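Local coordinates for CRISPR-associated protein, Cse2 family (Meiothermus ruber, PDB 3WA8), which probably binds G-rich crRNA sequence and stabilises the R-loop, as a Cse2 (CasB) subunit of a type I-E CRISPR interference complex, at residues A[128-133]-A[185-190]; A[111-116]-A[146-151]; A[51-54]-A[60-63]; A[9-14]-A[164-169]. One frame throughout, in Å; residues are numbered along the deposited sequence.

Interaction 1: residues A[128-133]-A[185-190]; sequences QRFIAL and RAFYRT
F130 and F187 meet in an offset stack, ring centroids 4.5 Å apart and planes inclined at 23°. The overlap is partial. CE2 of F130 lies over the root of the other ring, 3.3 Å from CG of F187, while CZ of F130 lies 3.6 Å from CB of F187 and CD2 of F130 sits closest to CD1 of F187 at 3.7 Å. Both rings leave the backbone with CG anti to N (chi1 170° for F130, -179° for F187), which sends them into the interface from facing helices, where the two side chains run past one another head to tail. The pair joins helix 124-135 to the last helix, 178-197, in the all-helical Cse2 fold. I113 and M148 pack on F130, A114 packs on F187, and the ring of Y117 also meets F187.

A second, looser contact lies at the solvent-exposed border, where CD1 of I131 comes to 4.5 Å from OH of Y188. That hydroxyl is hydrogen-bonded to E127, a polar tie between the same two helices beside the stack. CD2 of F187 stands 3.4 Å above the centre of the Y188 ring. No hydrogen bond runs directly between segments 128-133 and 185-190.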
loop_
_atom_site.group_PDB
_atom_site.type_symbol
_atom_site.label_atom_id
_atom_site.label_comp_id
_atom_site.label_asym_id
_atom_site.label_seq_id
_atom_site.Cartn_x
_atom_site.Cartn_y
_atom_site.Cartn_z
ATOM N N GLN A 128 5.223 14.987 -8.725
ATOM C CA GLN A 128 6.591 15.012 -8.217
ATOM C C GLN A 128 6.783 14.134 -6.991
ATOM O O GLN A 128 7.693 13.313 -6.939
ATOM C CB GLN A 128 7.043 16.441 -7.958
ATOM C CG GLN A 128 7.590 17.108 -9.224
ATOM C CD GLN A 128 7.668 18.601 -9.058
ATOM O OE1 GLN A 128 7.670 19.105 -7.921
ATOM N NE2 GLN A 128 7.720 19.334 -10.177
ATOM N N ARG A 129 5.888 14.281 -6.026
ATOM C CA ARG A 129 5.899 13.431 -4.855
ATOM C C ARG A 129 5.850 11.976 -5.305
ATOM O O ARG A 129 6.501 11.118 -4.697
ATOM C CB ARG A 129 4.754 13.782 -3.904
ATOM C CG ARG A 129 4.697 12.901 -2.667
ATOM C CD ARG A 129 3.961 13.587 -1.515
ATOM N NE ARG A 129 4.870 14.278 -0.609
ATOM C CZ ARG A 129 4.532 15.336 0.115
ATOM N NH1 ARG A 129 3.307 15.839 0.023
ATOM N NH2 ARG A 129 5.422 15.915 0.916
ATOM N N PHE A 130 5.122 11.727 -6.392
ATOM C CA PHE A 130 4.974 10.392 -6.934
ATOM C C PHE A 130 6.262 9.883 -7.571
ATOM O O PHE A 130 6.655 8.713 -7.390
ATOM C CB PHE A 130 3.822 10.356 -7.940
ATOM C CG PHE A 130 3.747 9.083 -8.737
ATOM C CD1 PHE A 130 3.693 7.846 -8.105
ATOM C CD2 PHE A 130 3.712 9.124 -10.135
ATOM C CE1 PHE A 130 3.625 6.663 -8.849
ATOM C CE2 PHE A 130 3.652 7.958 -10.888
ATOM C CZ PHE A 130 3.594 6.716 -10.238
ATOM N N ILE A 131 6.911 10.754 -8.335
ATOM C CA ILE A 131 8.160 10.377 -8.952
ATOM C C ILE A 131 9.146 10.109 -7.828
ATOM O O ILE A 131 9.885 9.134 -7.859
ATOM C CB ILE A 131 8.655 11.460 -9.904
ATOM C CG1 ILE A 131 7.933 11.334 -11.243
ATOM C CG2 ILE A 131 10.105 11.309 -10.152
ATOM C CD1 ILE A 131 7.976 12.597 -12.096
ATOM N N ALA A 132 9.106 10.942 -6.801
ATOM C CA ALA A 132 10.041 10.797 -5.707
ATOM C C ALA A 132 9.824 9.460 -5.033
ATOM O O ALA A 132 10.780 8.806 -4.630
ATOM C CB ALA A 132 9.882 11.908 -4.725
ATOM N N LEU A 133 8.558 9.062 -4.909
ATOM C CA LEU A 133 8.197 7.761 -4.384
ATOM C C LEU A 133 8.806 6.648 -5.241
ATOM O O LEU A 133 9.426 5.727 -4.713
ATOM C CB LEU A 133 6.682 7.628 -4.311
ATOM C CG LEU A 133 6.125 6.364 -3.674
ATOM C CD1 LEU A 133 6.477 6.267 -2.234
ATOM C CD2 LEU A 133 4.649 6.320 -3.845
ATOM N N ARG A 185 3.294 2.870 -15.061
ATOM C CA ARG A 185 2.452 2.633 -16.218
ATOM C C ARG A 185 1.027 2.782 -15.803
ATOM O O ARG A 185 0.234 3.296 -16.563
ATOM C CB ARG A 185 2.690 1.260 -16.839
ATOM C CG ARG A 185 4.107 1.056 -17.281
ATOM C CD ARG A 185 4.282 -0.223 -18.008
ATOM N NE ARG A 185 5.695 -0.372 -18.249
ATOM C CZ ARG A 185 6.225 -1.077 -19.231
ATOM N NH1 ARG A 185 5.448 -1.738 -20.079
ATOM N NH2 ARG A 185 7.545 -1.104 -19.363
ATOM N N ALA A 186 0.707 2.365 -14.587
ATOM C CA ALA A 186 -0.652 2.482 -14.102
ATOM C C ALA A 186 -0.989 3.944 -14.016
ATOM O O ALA A 186 -2.021 4.363 -14.513
ATOM C CB ALA A 186 -0.809 1.821 -12.764
ATOM N N PHE A 187 -0.108 4.729 -13.413
ATOM C CA PHE A 187 -0.343 6.154 -13.270
ATOM C C PHE A 187 -0.633 6.809 -14.621
ATOM O O PHE A 187 -1.679 7.436 -14.808
ATOM C CB PHE A 187 0.867 6.816 -12.633
ATOM C CG PHE A 187 0.711 8.298 -12.413
ATOM C CD1 PHE A 187 0.233 8.787 -11.192
ATOM C CD2 PHE A 187 1.062 9.202 -13.404
ATOM C CE1 PHE A 187 0.072 10.154 -10.965
ATOM C CE2 PHE A 187 0.909 10.587 -13.180
ATOM C CZ PHE A 187 0.407 11.061 -11.960
ATOM N N TYR A 188 0.273 6.674 -15.575
ATOM C CA TYR A 188 0.074 7.416 -16.808
ATOM C C TYR A 188 -1.044 6.857 -17.657
ATOM O O TYR A 188 -1.670 7.575 -18.416
ATOM C CB TYR A 188 1.388 7.603 -17.557
ATOM C CG TYR A 188 2.274 8.595 -16.822
ATOM C CD1 TYR A 188 1.976 9.955 -16.843
ATOM C CD2 TYR A 188 3.379 8.171 -16.065
ATOM C CE1 TYR A 188 2.752 10.874 -16.163
ATOM C CE2 TYR A 188 4.175 9.095 -15.371
ATOM C CZ TYR A 188 3.845 10.449 -15.427
ATOM O OH TYR A 188 4.585 11.402 -14.757
ATOM N N ARG A 189 -1.339 5.579 -17.469
ATOM C CA ARG A 189 -2.467 4.942 -18.124
ATOM C C ARG A 189 -3.819 5.490 -17.637
ATOM O O ARG A 189 -4.719 5.727 -18.445
ATOM C CB ARG A 189 -2.408 3.447 -17.899
ATOM C CG ARG A 189 -3.116 2.676 -18.951
ATOM C CD ARG A 189 -2.865 1.204 -18.803
ATOM N NE ARG A 189 -2.756 0.596 -20.119
ATOM C CZ ARG A 189 -3.196 -0.615 -20.433
ATOM N NH1 ARG A 189 -3.793 -1.377 -19.512
ATOM N NH2 ARG A 189 -3.042 -1.053 -21.688
ATOM N N THR A 190 -3.946 5.698 -16.328
ATOM C CA THR A 190 -5.126 6.304 -15.729
ATOM C C THR A 190 -5.341 7.750 -16.164
ATOM O O THR A 190 -6.432 8.120 -16.556
ATOM C CB THR A 190 -5.016 6.283 -14.210
ATOM O OG1 THR A 190 -4.930 4.931 -13.749
ATOM C CG2 THR A 190 -6.211 6.935 -13.573
#

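Interaction 2: residues A[111-116]-A[146-151]; sequences HAIAQL and RQMVQL
I113 and M148 cross at about a right angle, the bent methionine chain passing across the isoleucine. CG of M148 is 3.7 Å from CG1 of I113 and equally near its CD1, while the terminal methyl CE turns back to CG2 of I113 at 3.8 Å. The bends are at chi2 (64°) and chi3 (99°), and they curl the thioether round the branched side chain so that CG, SD and CE all touch it. With CG1 beside the backbone N and CG2 beside the carbonyl carbon, I113 offers both branches to this curve.

L116 makes the other apolar contacts, one turn further along. Its CD2 methyl fits between two partners, 4.1 Å from SD of M148 and 4.0 Å from CB of L151, while its CD1 lies 3.9 Å from the backbone O of L151. An alanine in place of M148 would probably leave I113 and the CD2 methyl of L116 without their shared partner and open a gap between the two helices.

No hydrogen bond crosses the interface, and the buried contact is wholly apolar on the side-chain level. F130 of helix 124-135 touches both I113 and M148, and I152, the next residue after L151, touches I113 and L116. The axes of segments 111-116 and 146-151 approach to 10.6 Å with 53° between their directions. Residues three apart on each helix pair across, I113 with M148 and L116 with L151, an inclined helix-helix packing in the interior of the all-helical Cse2 fold.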
loop_
_atom_site.group_PDB
_atom_site.type_symbol
_atom_site.label_atom_id
_atom_site.label_comp_id
_atom_site.label_asym_id
_atom_site.label_seq_id
_atom_site.Cartn_x
_atom_site.Cartn_y
_atom_site.Cartn_z
ATOM N N HIS A 111 -2.352 3.377 -9.672
ATOM C CA HIS A 111 -3.704 3.812 -10.012
ATOM C C HIS A 111 -4.296 4.719 -8.916
ATOM O O HIS A 111 -4.918 5.745 -9.234
ATOM C CB HIS A 111 -4.618 2.643 -10.363
ATOM C CG HIS A 111 -6.057 3.028 -10.518
ATOM N ND1 HIS A 111 -6.582 3.497 -11.701
ATOM C CD2 HIS A 111 -7.086 3.000 -9.637
ATOM C CE1 HIS A 111 -7.870 3.737 -11.546
ATOM N NE2 HIS A 111 -8.198 3.453 -10.297
ATOM N N ALA A 112 -4.088 4.364 -7.642
ATOM C CA ALA A 112 -4.653 5.165 -6.550
ATOM C C ALA A 112 -4.075 6.582 -6.631
ATOM O O ALA A 112 -4.822 7.572 -6.534
ATOM C CB ALA A 112 -4.401 4.534 -5.196
ATOM N N ILE A 113 -2.762 6.667 -6.882
ATOM C CA ILE A 113 -2.078 7.944 -6.894
ATOM C C ILE A 113 -2.560 8.820 -8.058
ATOM O O ILE A 113 -2.736 10.049 -7.901
ATOM C CB ILE A 113 -0.547 7.773 -6.870
ATOM C CG1 ILE A 113 -0.102 7.305 -5.492
ATOM C CG2 ILE A 113 0.187 9.097 -7.171
ATOM C CD1 ILE A 113 1.181 6.530 -5.512
ATOM N N ALA A 114 -2.799 8.197 -9.209
ATOM C CA ALA A 114 -3.284 8.949 -10.351
ATOM C C ALA A 114 -4.637 9.544 -10.026
ATOM O O ALA A 114 -4.922 10.689 -10.381
ATOM C CB ALA A 114 -3.380 8.079 -11.553
ATOM N N GLN A 115 -5.469 8.772 -9.335
ATOM C CA GLN A 115 -6.805 9.224 -8.975
ATOM C C GLN A 115 -6.700 10.466 -8.097
ATOM O O GLN A 115 -7.481 11.417 -8.248
ATOM C CB GLN A 115 -7.577 8.111 -8.264
ATOM C CG GLN A 115 -8.193 7.116 -9.200
ATOM C CD GLN A 115 -8.851 5.969 -8.485
ATOM O OE1 GLN A 115 -8.261 5.345 -7.616
ATOM N NE2 GLN A 115 -10.070 5.658 -8.878
ATOM N N LEU A 116 -5.723 10.445 -7.188
ATOM C CA LEU A 116 -5.455 11.561 -6.307
ATOM C C LEU A 116 -4.975 12.755 -7.140
ATOM O O LEU A 116 -5.493 13.880 -7.006
ATOM C CB LEU A 116 -4.424 11.146 -5.283
ATOM C CG LEU A 116 -3.736 12.268 -4.545
ATOM C CD1 LEU A 116 -4.707 12.934 -3.582
ATOM C CD2 LEU A 116 -2.548 11.723 -3.833
ATOM N N ARG A 146 4.266 6.516 3.390
ATOM C CA ARG A 146 3.398 6.859 4.481
ATOM C C ARG A 146 2.831 8.213 4.199
ATOM O O ARG A 146 1.648 8.439 4.409
ATOM C CB ARG A 146 4.198 6.875 5.758
ATOM C CG ARG A 146 3.417 6.914 7.014
ATOM C CD ARG A 146 4.400 6.561 8.089
ATOM N NE ARG A 146 4.091 7.156 9.389
ATOM C CZ ARG A 146 5.037 7.503 10.257
ATOM N NH1 ARG A 146 6.324 7.352 9.935
ATOM N NH2 ARG A 146 4.706 8.010 11.437
ATOM N N GLN A 147 3.659 9.116 3.695
ATOM C CA GLN A 147 3.167 10.434 3.301
ATOM C C GLN A 147 2.134 10.343 2.167
ATOM O O GLN A 147 1.140 11.077 2.174
ATOM C CB GLN A 147 4.315 11.302 2.839
ATOM C CG GLN A 147 5.077 12.030 3.894
ATOM C CD GLN A 147 5.867 13.182 3.252
ATOM O OE1 GLN A 147 6.304 13.080 2.075
ATOM N NE2 GLN A 147 6.015 14.306 3.994
ATOM N N MET A 148 2.375 9.462 1.195
ATOM C CA MET A 148 1.533 9.393 0.008
ATOM C C MET A 148 0.153 8.822 0.334
ATOM O O MET A 148 -0.879 9.415 -0.065
ATOM C CB MET A 148 2.193 8.581 -1.104
ATOM C CG MET A 148 1.377 8.551 -2.380
ATOM S SD MET A 148 1.198 10.198 -3.124
ATOM C CE MET A 148 2.475 10.069 -4.360
ATOM N N VAL A 149 0.150 7.689 1.056
ATOM C CA VAL A 149 -1.063 7.108 1.632
ATOM C C VAL A 149 -1.851 8.165 2.390
ATOM O O VAL A 149 -3.059 8.318 2.205
ATOM C CB VAL A 149 -0.742 5.939 2.580
ATOM C CG1 VAL A 149 -1.947 5.505 3.336
ATOM C CG2 VAL A 149 -0.223 4.766 1.792
ATOM N N GLN A 150 -1.167 8.906 3.242
ATOM C CA GLN A 150 -1.789 10.027 3.903
ATOM C C GLN A 150 -2.471 10.989 2.917
ATOM O O GLN A 150 -3.620 11.383 3.126
ATOM C CB GLN A 150 -0.740 10.777 4.689
ATOM C CG GLN A 150 -0.683 10.413 6.123
ATOM C CD GLN A 150 -0.848 11.662 6.930
ATOM O OE1 GLN A 150 -1.031 12.748 6.361
ATOM N NE2 GLN A 150 -0.790 11.539 8.258
ATOM N N LEU A 151 -1.769 11.374 1.846
ATOM C CA LEU A 151 -2.388 12.258 0.881
ATOM C C LEU A 151 -3.582 11.586 0.248
ATOM O O LEU A 151 -4.670 12.156 0.245
ATOM C CB LEU A 151 -1.403 12.754 -0.167
ATOM C CG LEU A 151 -0.559 13.948 0.272
ATOM C CD1 LEU A 151 0.430 14.296 -0.806
ATOM C CD2 LEU A 151 -1.419 15.129 0.587
#

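Interaction 3: residues A[51-54]-A[60-63]; sequences RIQD and WERI
Q53 brings its amide end against one oxygen of the E61 carboxylate. CD of Q53 is 3.5 Å from OE1 of E61, and OE1 of Q53 is modelled 2.9 Å from that same oxygen. As placed, these are two acceptors, so no hydrogen bond joins them. The amide and carboxylate planes stand 55° apart, and the two side chains reach toward each other from the two sides of the contact. Since nitrogen and oxygen of an amide are hard to tell apart at this resolution, the close approach of the oxygens is doubtful in detail. The modelled orientation does give NE2 of Q53 a weak hydrogen bond to the backbone O of H56 in the same loop.

The torsions account for the meeting. Both residues carry CG anti to the backbone N; Q53 then bends at chi2 (124°), which swings the amide across to the helix, and E61 runs extended beyond CG to meet it. This is a helix-loop-helix connection at the protein surface: the loop after helix 43-49 folds back on the first turns of helix 59-72. D58, just before that helix, weakly accepts from the backbone N of E61.

I52, next to Q53 in the loop, aims its CB toward the helix, and its CD1 comes to 4.5 Å from OE1 of E61. R10 of the N-terminal helix lies against both I52 and E61, and its positive charge is likely to ease any repulsion between the oxygens. The neighbouring R62 instead makes a salt bridge with E46. A bound mercury ion lies about 9 Å from the side chain of E61, too far to be coordinated by it.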
loop_
_atom_site.group_PDB
_atom_site.type_symbol
_atom_site.label_atom_id
_atom_site.label_comp_id
_atom_site.label_asym_id
_atom_site.label_seq_id
_atom_site.Cartn_x
_atom_site.Cartn_y
_atom_site.Cartn_z
ATOM N N ARG A 51 4.295 -18.238 10.686
ATOM C CA ARG A 51 3.692 -19.401 10.064
ATOM C C ARG A 51 4.116 -19.590 8.608
ATOM O O ARG A 51 3.585 -20.447 7.903
ATOM C CB ARG A 51 2.167 -19.383 10.233
ATOM C CG ARG A 51 1.700 -19.915 11.607
ATOM C CD ARG A 51 0.178 -20.075 11.703
ATOM N NE ARG A 51 -0.532 -18.818 11.417
ATOM C CZ ARG A 51 -0.820 -17.884 12.326
ATOM N NH1 ARG A 51 -0.471 -18.045 13.603
ATOM N NH2 ARG A 51 -1.464 -16.780 11.963
ATOM N N ILE A 52 5.107 -18.817 8.174
ATOM C CA ILE A 52 5.646 -18.946 6.810
ATOM C C ILE A 52 7.166 -18.806 6.733
ATOM O O ILE A 52 7.840 -19.724 6.274
ATOM C CB ILE A 52 4.980 -17.953 5.797
ATOM C CG1 ILE A 52 4.548 -16.654 6.492
ATOM C CG2 ILE A 52 3.803 -18.632 5.078
ATOM C CD1 ILE A 52 4.512 -15.459 5.577
ATOM N N GLN A 53 7.671 -17.662 7.209
ATOM C CA GLN A 53 9.073 -17.180 7.073
ATOM C C GLN A 53 10.236 -18.207 7.038
ATOM O O GLN A 53 11.167 -18.062 6.232
ATOM C CB GLN A 53 9.347 -16.092 8.128
ATOM C CG GLN A 53 10.515 -15.171 7.794
ATOM C CD GLN A 53 10.125 -13.691 7.780
ATOM O OE1 GLN A 53 8.957 -13.336 7.568
ATOM N NE2 GLN A 53 11.113 -12.819 7.990
ATOM N N ASP A 54 10.188 -19.209 7.919
ATOM C CA ASP A 54 11.129 -20.347 7.908
ATOM C C ASP A 54 12.630 -20.021 7.974
ATOM O O ASP A 54 13.239 -20.122 9.048
ATOM C CB ASP A 54 10.848 -21.274 6.720
ATOM C CG ASP A 54 9.920 -22.402 7.085
ATOM O OD1 ASP A 54 8.720 -22.127 7.305
ATOM O OD2 ASP A 54 10.396 -23.561 7.158
ATOM N N TRP A 60 13.235 -7.257 5.138
ATOM C CA TRP A 60 12.310 -6.563 4.247
ATOM C C TRP A 60 10.870 -7.008 4.439
ATOM O O TRP A 60 9.982 -6.192 4.666
ATOM C CB TRP A 60 12.723 -6.750 2.793
ATOM C CG TRP A 60 12.020 -5.845 1.861
ATOM C CD1 TRP A 60 11.369 -6.194 0.717
ATOM C CD2 TRP A 60 11.869 -4.425 1.992
ATOM N NE1 TRP A 60 10.825 -5.078 0.116
ATOM C CE2 TRP A 60 11.123 -3.979 0.876
ATOM C CE3 TRP A 60 12.294 -3.487 2.942
ATOM C CZ2 TRP A 60 10.807 -2.642 0.677
ATOM C CZ3 TRP A 60 11.972 -2.166 2.753
ATOM C CH2 TRP A 60 11.248 -1.747 1.617
ATOM N N GLU A 61 10.655 -8.312 4.362
ATOM C CA GLU A 61 9.332 -8.857 4.528
ATOM C C GLU A 61 8.725 -8.276 5.790
ATOM O O GLU A 61 7.659 -7.679 5.744
ATOM C CB GLU A 61 9.386 -10.381 4.577
ATOM C CG GLU A 61 8.010 -11.029 4.578
ATOM C CD GLU A 61 7.999 -12.464 4.009
ATOM O OE1 GLU A 61 8.470 -13.409 4.707
ATOM O OE2 GLU A 61 7.483 -12.636 2.863
ATOM N N ARG A 62 9.438 -8.409 6.903
ATOM C CA ARG A 62 8.933 -7.949 8.193
ATOM C C ARG A 62 8.597 -6.445 8.159
ATOM O O ARG A 62 7.531 -6.015 8.644
ATOM C CB ARG A 62 9.899 -8.356 9.316
ATOM C CG ARG A 62 10.124 -7.366 10.466
ATOM C CD ARG A 62 11.068 -7.965 11.549
ATOM N NE ARG A 62 10.395 -9.053 12.236
ATOM C CZ ARG A 62 9.720 -8.935 13.377
ATOM N NH1 ARG A 62 9.660 -7.780 14.023
ATOM N NH2 ARG A 62 9.117 -10.005 13.882
ATOM N N ILE A 63 9.473 -5.651 7.549
ATOM C CA ILE A 63 9.166 -4.247 7.416
ATOM C C ILE A 63 7.874 -4.076 6.581
ATOM O O ILE A 63 6.973 -3.331 6.955
ATOM C CB ILE A 63 10.341 -3.474 6.839
ATOM C CG1 ILE A 63 11.435 -3.377 7.881
ATOM C CG2 ILE A 63 9.940 -2.061 6.432
ATOM C CD1 ILE A 63 12.845 -3.211 7.286
#

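Interaction 4: residues A[9-14]-A[164-169]; sequences SREQAF and ELLRDL
E11 lies across L166 and R167, and each part of its side chain has a neighbour. CB begins 3.8 Å from CD2 of L166. CG goes deeper, 3.6 Å from both CG and CD2 of L166. The chain then bends at chi2 (84°), turning the carboxylate along the backbone of the facing helix: CD is 3.9 Å from CB of R167, and OE1 stands equally near that CB. The glutamate thus packs by its methylenes on L166 and by its carboxylate on R167. Its OE1 remains 6.6 Å from NE of R167, the guanidinium plane turned 79° from the carboxylate, and no salt bridge forms.

Segments 10-14 and 164-169 cross with 132° between their directions, a steeply inclined antiparallel sense, with axes 8.8 Å apart, so the N-terminal helix packs on helix 162-170. S9 and Q12 close the start of that first helix with a capping box, both of its bonds weak. With an alanine in place of E11, L166 would probably lose the methylene packed on its CG and CD2, leaving a gap, and CB of R167 would lose the carboxylate that lies against it.

F14, one turn on, adds CD2 to the same CD2 methyl of L166, at 3.7 Å. Y65 and F48 meet its ring edge-to-face, and Y65, C64 and V68 of helix 59-72 also touch L166. R167 turns toward D168 in a long salt bridge, while D168 is itself held by K182 and W183.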
loop_
_atom_site.group_PDB
_atom_site.type_symbol
_atom_site.label_atom_id
_atom_site.label_comp_id
_atom_site.label_asym_id
_atom_site.label_seq_id
_atom_site.Cartn_x
_atom_site.Cartn_y
_atom_site.Cartn_z
ATOM N N SER A 9 -4.123 -15.596 -2.297
ATOM C CA SER A 9 -2.704 -15.339 -2.071
ATOM C C SER A 9 -2.367 -15.060 -0.588
ATOM O O SER A 9 -3.240 -14.783 0.237
ATOM C CB SER A 9 -2.229 -14.175 -2.940
ATOM O OG SER A 9 -2.676 -12.932 -2.439
ATOM N N ARG A 10 -1.088 -15.129 -0.258
ATOM C CA ARG A 10 -0.653 -14.938 1.109
ATOM C C ARG A 10 -0.891 -13.511 1.612
ATOM O O ARG A 10 -1.166 -13.305 2.789
ATOM C CB ARG A 10 0.812 -15.341 1.235
ATOM C CG ARG A 10 1.390 -15.246 2.623
ATOM C CD ARG A 10 2.900 -15.214 2.526
ATOM N NE ARG A 10 3.493 -16.551 2.476
ATOM C CZ ARG A 10 4.681 -16.825 1.935
ATOM N NH1 ARG A 10 5.402 -15.860 1.365
ATOM N NH2 ARG A 10 5.142 -18.074 1.947
ATOM N N GLU A 11 -0.792 -12.524 0.730
ATOM C CA GLU A 11 -1.033 -11.146 1.150
ATOM C C GLU A 11 -2.521 -10.870 1.329
ATOM O O GLU A 11 -2.915 -10.126 2.245
ATOM C CB GLU A 11 -0.425 -10.135 0.187
ATOM C CG GLU A 11 1.060 -10.227 0.054
ATOM C CD GLU A 11 1.484 -11.273 -0.941
ATOM O OE1 GLU A 11 0.615 -11.723 -1.714
ATOM O OE2 GLU A 11 2.682 -11.647 -0.945
ATOM N N GLN A 12 -3.346 -11.443 0.456
ATOM C CA GLN A 12 -4.781 -11.428 0.685
ATOM C C GLN A 12 -5.074 -12.063 2.033
ATOM O O GLN A 12 -5.729 -11.468 2.859
ATOM C CB GLN A 12 -5.551 -12.178 -0.411
ATOM C CG GLN A 12 -5.638 -11.437 -1.716
ATOM C CD GLN A 12 -6.463 -12.150 -2.768
ATOM O OE1 GLN A 12 -6.625 -13.394 -2.780
ATOM N NE2 GLN A 12 -6.999 -11.354 -3.674
ATOM N N ALA A 13 -4.576 -13.266 2.261
ATOM C CA ALA A 13 -4.863 -13.946 3.501
ATOM C C ALA A 13 -4.472 -13.053 4.669
ATOM O O ALA A 13 -5.169 -12.995 5.681
ATOM C CB ALA A 13 -4.130 -15.246 3.567
ATOM N N PHE A 14 -3.373 -12.330 4.518
ATOM C CA PHE A 14 -2.883 -11.551 5.611
ATOM C C PHE A 14 -3.868 -10.441 5.952
ATOM O O PHE A 14 -4.230 -10.236 7.126
ATOM C CB PHE A 14 -1.508 -10.988 5.270
ATOM C CG PHE A 14 -0.961 -10.054 6.312
ATOM C CD1 PHE A 14 -0.620 -10.529 7.588
ATOM C CD2 PHE A 14 -0.799 -8.697 6.026
ATOM C CE1 PHE A 14 -0.120 -9.653 8.568
ATOM C CE2 PHE A 14 -0.296 -7.832 6.982
ATOM C CZ PHE A 14 0.046 -8.307 8.261
ATOM N N GLU A 164 -2.636 -5.960 -2.634
ATOM C CA GLU A 164 -1.744 -5.675 -3.757
ATOM C C GLU A 164 -0.588 -4.775 -3.292
ATOM O O GLU A 164 0.556 -4.984 -3.714
ATOM C CB GLU A 164 -2.491 -5.096 -4.964
ATOM C CG GLU A 164 -3.054 -6.141 -5.944
ATOM C CD GLU A 164 -4.490 -6.672 -5.582
ATOM O OE1 GLU A 164 -4.950 -6.493 -4.416
ATOM O OE2 GLU A 164 -5.154 -7.284 -6.474
ATOM N N LEU A 165 -0.869 -3.814 -2.404
ATOM C CA LEU A 165 0.190 -2.943 -1.910
ATOM C C LEU A 165 1.311 -3.778 -1.266
ATOM O O LEU A 165 2.513 -3.637 -1.609
ATOM C CB LEU A 165 -0.338 -1.888 -0.943
ATOM C CG LEU A 165 0.706 -0.827 -0.534
ATOM C CD1 LEU A 165 1.133 0.014 -1.723
ATOM C CD2 LEU A 165 0.184 0.106 0.566
ATOM N N LEU A 166 0.923 -4.692 -0.378
ATOM C CA LEU A 166 1.912 -5.516 0.305
ATOM C C LEU A 166 2.736 -6.353 -0.674
ATOM O O LEU A 166 3.966 -6.352 -0.601
ATOM C CB LEU A 166 1.253 -6.375 1.385
ATOM C CG LEU A 166 2.142 -7.399 2.071
ATOM C CD1 LEU A 166 3.316 -6.728 2.801
ATOM C CD2 LEU A 166 1.294 -8.237 2.987
ATOM N N ARG A 167 2.054 -7.045 -1.585
ATOM C CA ARG A 167 2.728 -7.821 -2.625
ATOM C C ARG A 167 3.734 -6.936 -3.377
ATOM O O ARG A 167 4.865 -7.355 -3.659
ATOM C CB ARG A 167 1.695 -8.443 -3.582
ATOM C CG ARG A 167 2.241 -9.078 -4.891
ATOM C CD ARG A 167 1.199 -9.033 -6.070
ATOM N NE ARG A 167 1.751 -8.358 -7.265
ATOM C CZ ARG A 167 1.950 -8.926 -8.474
ATOM N NH1 ARG A 167 1.613 -10.198 -8.713
ATOM N NH2 ARG A 167 2.481 -8.211 -9.479
ATOM N N ASP A 168 3.323 -5.701 -3.668
ATOM C CA ASP A 168 4.146 -4.787 -4.444
ATOM C C ASP A 168 5.343 -4.320 -3.639
ATOM O O ASP A 168 6.481 -4.410 -4.120
ATOM C CB ASP A 168 3.328 -3.611 -4.971
ATOM C CG ASP A 168 2.580 -3.945 -6.257
ATOM O OD1 ASP A 168 2.908 -4.958 -6.914
ATOM O OD2 ASP A 168 1.641 -3.198 -6.610
ATOM N N LEU A 169 5.107 -3.861 -2.413
ATOM C CA LEU A 169 6.219 -3.552 -1.536
ATOM C C LEU A 169 7.170 -4.728 -1.389
ATOM O O LEU A 169 8.377 -4.531 -1.395
ATOM C CB LEU A 169 5.744 -3.105 -0.175
ATOM C CG LEU A 169 4.943 -1.808 -0.187
ATOM C CD1 LEU A 169 4.509 -1.469 1.230
ATOM C CD2 LEU A 169 5.763 -0.668 -0.784
#

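Interactions 1 and 2 share a neighbourhood: helices 109-119, 124-135, 141-154 and 178-197 meet there, and F130 belongs to both clusters. Interaction 2 is the buried apolar contact, interaction 1 an aromatic stack whose outer edge reaches the surface, and T190 and H111 link them through a probable hydrogen bond. Interactions 3 and 4 form a second group, about 12 Å between centres, joined by a probable hydrogen bond from W60 to the backbone O of L169 and by R10 packing on I52. Interaction 4 is half buried, with apolar carbons beneath charged ends; interaction 3 is chiefly a polar contact at the surface. Interactions 1 and 3 lie on opposite sides of the chain's centre.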